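Local coordinates for outer membrane porin protein 32 (Delftia acidovorans, PDB 2FGQ), which forms trimeric, anion-selective beta-barrel channels across the bacterial outer membrane and binds the dicarboxylate malate, at the interface of chains A and B. Sequence-based numbering; all coordinates share one arbitrary frame. Chains: chain A/B, Outer membrane porin protein 32.

The interface of chains A and B. Residues chain A 45, 47, 53, 55, 79; chain B 283, 286, 330.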
# COMPACT_ATOMS: atom_id res chain seq x y z
N GLU A 45 25.39 0.35 -0.52
CA GLU A 45 26.33 0.41 0.58
C GLU A 45 27.67 -0.17 0.11
O GLU A 45 27.72 -1.28 -0.37
CB GLU A 45 25.84 -0.45 1.74
CG GLU A 45 26.77 -0.44 2.94
CD GLU A 45 26.42 -1.48 4.01
OE1 GLU A 45 25.45 -2.24 3.83
OE2 GLU A 45 27.15 -1.54 5.04
N LEU A 47 30.87 -2.06 0.86
CA LEU A 47 31.27 -3.05 1.85
C LEU A 47 32.77 -3.19 1.94
O LEU A 47 33.26 -3.96 2.76
CB LEU A 47 30.67 -4.42 1.55
CG LEU A 47 29.13 -4.46 1.44
CD1 LEU A 47 28.65 -5.84 1.04
CD2 LEU A 47 28.50 -4.07 2.74
N ALA A 53 26.53 -3.69 -1.51
CA ALA A 53 25.20 -4.22 -1.31
C ALA A 53 24.20 -3.18 -1.76
O ALA A 53 24.42 -1.99 -1.60
CB ALA A 53 24.98 -4.56 0.14
N PHE A 55 19.70 -2.32 -2.41
CA PHE A 55 18.31 -2.71 -2.41
C PHE A 55 17.54 -1.73 -3.29
O PHE A 55 18.01 -0.64 -3.55
CB PHE A 55 17.74 -2.76 -0.99
CG PHE A 55 17.39 -1.42 -0.45
CD1 PHE A 55 16.10 -0.92 -0.59
CD2 PHE A 55 18.37 -0.60 0.08
CE1 PHE A 55 15.79 0.35 -0.17
CE2 PHE A 55 18.03 0.71 0.53
CZ PHE A 55 16.74 1.16 0.39
N VAL A 79 17.21 -7.16 -3.45
CA VAL A 79 18.44 -6.94 -2.70
C VAL A 79 19.54 -7.56 -3.55
O VAL A 79 19.33 -8.55 -4.25
CB VAL A 79 18.33 -7.53 -1.26
CG1 VAL A 79 17.99 -9.05 -1.24
CG2 VAL A 79 19.59 -7.25 -0.44
N SER B 283 29.14 -6.26 6.92
CA SER B 283 29.23 -4.93 7.50
C SER B 283 28.25 -4.92 8.66
O SER B 283 27.52 -5.89 8.87
CB SER B 283 28.82 -3.86 6.48
OG SER B 283 27.41 -3.91 6.18
N THR B 286 24.86 -5.28 6.67
CA THR B 286 24.64 -6.35 5.69
C THR B 286 25.24 -7.69 6.19
O THR B 286 26.41 -7.74 6.55
CB THR B 286 25.33 -6.00 4.38
OG1 THR B 286 24.74 -4.79 3.87
CG2 THR B 286 25.07 -7.06 3.35
N HIS B 330 19.86 -7.01 4.49
CA HIS B 330 20.43 -5.69 4.28
C HIS B 330 19.53 -4.67 4.97
O HIS B 330 18.37 -4.47 4.57
CB HIS B 330 20.55 -5.34 2.82
CG HIS B 330 21.19 -4.02 2.61
ND1 HIS B 330 20.52 -2.91 2.12
CD2 HIS B 330 22.44 -3.60 2.91
CE1 HIS B 330 21.37 -1.88 2.11
NE2 HIS B 330 22.54 -2.28 2.55
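A:Glu45 on strand 38-48 reaches across to B:Ser283 and B:Thr286 with its carboxylate. Followed outward, A:Glu45 CB lies 3.9 Å from B:His330 NE2; CG then stands anti to the backbone N (chi1 180°) and the chain stays extended, which carries the acid its full length to chain B. A:Glu45 CD comes 3.4 Å from B:Ser283 OG, and beyond it the two oxygens divide the partners. A:Glu45 OE2 accepts a hydrogen bond from B:Ser283 OG at 2.6 Å, and A:Glu45 OE1 one from B:Thr286 OG1 at 2.7 Å. Both hydroxyls arrive on the syn side, tilted 26° and 27° from the carboxylate plane, so the paired bonds should restrain the rotation of the group. B:His330 NE2 adds a weak bond to OE1, which lies at the edge of the imidazole. Within chain B, the backbone N of B:Thr286 donates to B:Ser283 OG (2.9 Å), helping to place that hydroxyl. Cut back to an alanine here, A:Glu45 would probably leave both chain B hydroxyls without their acceptor and open a gap beside the imidazole edge. Apolar contacts flank the polar group: A:Leu47 CD2 packs 3.8 Å from B:Ser283 CB, and A:Ala53 CB faces B:Thr286 and the histidine. Farther along, A:Phe55 crosses B:His330 at about a right angle, its CD2 meeting the imidazole edge, while A:Val79 CG2 touches B:His330 CB at 3.9 Å. The patch thus joins neighbouring barrel walls within the porin homotrimer, combining directional hydrogen bonds with side-chain packing.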